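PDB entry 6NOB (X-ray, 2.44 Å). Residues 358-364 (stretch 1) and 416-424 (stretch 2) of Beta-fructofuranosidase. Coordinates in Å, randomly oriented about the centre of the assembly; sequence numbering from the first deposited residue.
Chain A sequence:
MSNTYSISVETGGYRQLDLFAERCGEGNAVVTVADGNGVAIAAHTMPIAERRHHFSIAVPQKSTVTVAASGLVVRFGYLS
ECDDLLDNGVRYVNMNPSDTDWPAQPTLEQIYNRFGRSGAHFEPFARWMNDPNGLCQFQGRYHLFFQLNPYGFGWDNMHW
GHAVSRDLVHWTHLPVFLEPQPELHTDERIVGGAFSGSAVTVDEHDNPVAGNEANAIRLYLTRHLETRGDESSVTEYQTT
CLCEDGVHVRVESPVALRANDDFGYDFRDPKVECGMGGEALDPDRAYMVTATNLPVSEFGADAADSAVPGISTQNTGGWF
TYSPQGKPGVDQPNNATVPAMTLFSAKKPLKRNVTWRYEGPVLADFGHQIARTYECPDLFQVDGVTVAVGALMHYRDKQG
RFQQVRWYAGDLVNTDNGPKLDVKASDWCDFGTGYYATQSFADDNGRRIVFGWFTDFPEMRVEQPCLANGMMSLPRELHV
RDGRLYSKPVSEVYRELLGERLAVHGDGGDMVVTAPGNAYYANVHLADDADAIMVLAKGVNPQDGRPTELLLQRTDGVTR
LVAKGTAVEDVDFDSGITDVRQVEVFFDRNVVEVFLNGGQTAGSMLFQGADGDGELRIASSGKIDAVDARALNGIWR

Stretch 1 358-364: YEGPVLA
Stretch 2, residues 416-424: DNGPKLDVK

How do the two backbones run? The strand through Glu359 and Gly360 and the strand through Lys420 to Val423 point broadly the same way, their axes 33° apart in direction and 6.1 Å apart at closest approach, with Glu359 nearest Gly418 (CA-CA 5.6 Å) and Val362 nearest Lys420 (CA-CA 4.5 Å). The first stretch turns a corner at Val362 (phi/psi -71/-25), then extends again at Leu363 (-153/136).

Which polar atoms join them? At the corner, Leu421 N donates to Val362 O (3.0 Å, 178°), while Val362 CA makes a CH contact with Pro419 O (3.5 Å). CB of Lys420 points away, but its m, m, t, t rotamer returns NZ to Pro361 O, a 2.8 Å hydrogen bond. A water accepts from Lys420 NZ (2.9 Å) and donates to Glu359 O (2.7 Å) and Pro419 O (2.8 Å), bridging the strands. Pro419 CD lies 3.6 Å from Glu359 OE2.

What packs without polarity? Leu363 (t, p) brings CD1 within 3.7 Å of Val423 CG2 (chi1 t) and 4.4 Å of Leu421 CD2 (t, p), clustering buried leucines. Val362 CG2 (chi1 p) lies 4.5 Å from Leu421 CB. In all, 402 Å² is buried, both sides summed.

Why are Gly360 and Gly418 glycines? Their phi/psi, 90/174 and 106/-178, would jam a CB against the preceding carbonyl. At Gly418 that CB would also clash with Glu359 O, at 2.3 Å.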

# COMPACT_ATOMS: atom_id res chain seq x y z
N TYR A 358 -16.04 -22.23 -4.64
CA TYR A 358 -16.66 -21.16 -3.87
C TYR A 358 -17.18 -21.70 -2.55
O TYR A 358 -17.94 -22.67 -2.51
CB TYR A 358 -17.80 -20.52 -4.67
CG TYR A 358 -18.50 -19.39 -3.95
CD1 TYR A 358 -17.79 -18.50 -3.17
CD2 TYR A 358 -19.88 -19.21 -4.06
CE1 TYR A 358 -18.42 -17.46 -2.50
CE2 TYR A 358 -20.52 -18.18 -3.40
CZ TYR A 358 -19.78 -17.31 -2.62
OH TYR A 358 -20.41 -16.28 -1.96
N GLU A 359 -16.76 -21.06 -1.45
CA GLU A 359 -17.11 -21.51 -0.11
C GLU A 359 -18.13 -20.63 0.58
O GLU A 359 -18.46 -20.88 1.75
CB GLU A 359 -15.84 -21.60 0.75
CG GLU A 359 -14.76 -22.52 0.20
CD GLU A 359 -14.89 -23.94 0.71
OE1 GLU A 359 -14.21 -24.84 0.16
OE2 GLU A 359 -15.67 -24.17 1.66
N GLY A 360 -18.65 -19.61 -0.09
CA GLY A 360 -19.57 -18.68 0.53
C GLY A 360 -18.84 -17.50 1.14
O GLY A 360 -17.60 -17.46 1.18
N PRO A 361 -19.59 -16.52 1.64
CA PRO A 361 -18.96 -15.37 2.32
C PRO A 361 -18.50 -15.76 3.71
O PRO A 361 -19.31 -16.11 4.58
CB PRO A 361 -20.09 -14.33 2.36
CG PRO A 361 -21.34 -15.15 2.36
CD PRO A 361 -21.05 -16.35 1.49
N VAL A 362 -17.18 -15.70 3.93
CA VAL A 362 -16.65 -15.97 5.27
C VAL A 362 -17.00 -14.83 6.21
O VAL A 362 -17.08 -15.02 7.43
CB VAL A 362 -15.13 -16.22 5.20
CG1 VAL A 362 -14.39 -14.93 4.85
CG2 VAL A 362 -14.61 -16.80 6.50
N LEU A 363 -17.22 -13.63 5.67
CA LEU A 363 -17.50 -12.45 6.48
C LEU A 363 -18.34 -11.47 5.68
O LEU A 363 -18.07 -11.23 4.50
CB LEU A 363 -16.21 -11.77 6.95
CG LEU A 363 -16.37 -10.50 7.78
CD1 LEU A 363 -16.99 -10.83 9.13
CD2 LEU A 363 -15.04 -9.78 7.96
N ALA A 364 -19.36 -10.91 6.33
CA ALA A 364 -20.13 -9.80 5.78
C ALA A 364 -20.27 -8.75 6.87
O ALA A 364 -20.58 -9.09 8.02
CB ALA A 364 -21.51 -10.26 5.29
N ASP A 416 -23.24 -25.20 8.13
CA ASP A 416 -23.81 -25.93 7.00
C ASP A 416 -23.51 -25.24 5.68
O ASP A 416 -23.46 -25.89 4.63
CB ASP A 416 -25.33 -26.07 7.18
CG ASP A 416 -25.70 -26.98 8.34
OD1 ASP A 416 -24.84 -27.79 8.76
OD2 ASP A 416 -26.84 -26.88 8.82
N ASN A 417 -23.29 -23.92 5.70
CA ASN A 417 -23.07 -23.14 4.49
C ASN A 417 -21.63 -22.66 4.36
O ASN A 417 -21.36 -21.64 3.73
CB ASN A 417 -24.03 -21.96 4.43
CG ASN A 417 -25.46 -22.36 4.75
OD1 ASN A 417 -25.89 -23.46 4.43
ND2 ASN A 417 -26.19 -21.46 5.39
N GLY A 418 -20.69 -23.39 4.96
CA GLY A 418 -19.28 -23.12 4.77
C GLY A 418 -18.62 -22.47 5.97
O GLY A 418 -19.24 -22.24 7.01
N PRO A 419 -17.33 -22.15 5.84
CA PRO A 419 -16.60 -21.53 6.95
C PRO A 419 -17.08 -20.10 7.18
O PRO A 419 -17.25 -19.33 6.23
CB PRO A 419 -15.14 -21.56 6.49
CG PRO A 419 -15.11 -22.50 5.31
CD PRO A 419 -16.46 -22.40 4.68
N LYS A 420 -17.30 -19.76 8.45
CA LYS A 420 -17.75 -18.44 8.85
C LYS A 420 -16.88 -17.94 9.99
O LYS A 420 -16.56 -18.69 10.91
CB LYS A 420 -19.22 -18.46 9.29
CG LYS A 420 -20.18 -19.07 8.27
CD LYS A 420 -20.36 -18.18 7.05
CE LYS A 420 -21.29 -18.83 6.03
NZ LYS A 420 -21.26 -18.13 4.72
N LEU A 421 -16.50 -16.67 9.92
CA LEU A 421 -15.77 -16.04 11.02
C LEU A 421 -16.77 -15.57 12.07
O LEU A 421 -17.56 -14.65 11.83
CB LEU A 421 -14.93 -14.88 10.52
CG LEU A 421 -14.29 -14.05 11.63
CD1 LEU A 421 -13.29 -14.88 12.42
CD2 LEU A 421 -13.62 -12.80 11.07
N ASP A 422 -16.76 -16.21 13.24
CA ASP A 422 -17.56 -15.78 14.37
C ASP A 422 -16.87 -14.57 15.00
O ASP A 422 -15.92 -14.72 15.77
CB ASP A 422 -17.74 -16.92 15.37
CG ASP A 422 -18.63 -16.54 16.55
OD1 ASP A 422 -19.29 -15.49 16.48
OD2 ASP A 422 -18.65 -17.30 17.54
N VAL A 423 -17.34 -13.37 14.66
CA VAL A 423 -16.68 -12.15 15.09
C VAL A 423 -16.89 -11.96 16.59
O VAL A 423 -18.02 -11.88 17.06
CB VAL A 423 -17.19 -10.93 14.31
CG1 VAL A 423 -16.46 -9.67 14.76
CG2 VAL A 423 -17.03 -11.15 12.81
N LYS A 424 -15.78 -11.88 17.34
CA LYS A 424 -15.83 -11.54 18.75
C LYS A 424 -15.46 -10.08 19.02
O LYS A 424 -15.83 -9.56 20.08
CB LYS A 424 -14.88 -12.44 19.55
CG LYS A 424 -15.13 -13.93 19.40
CD LYS A 424 -16.50 -14.33 19.93
CE LYS A 424 -16.60 -15.84 20.06
NZ LYS A 424 -17.93 -16.27 20.58
O HOH W 1 -18.73 -19.14 3.86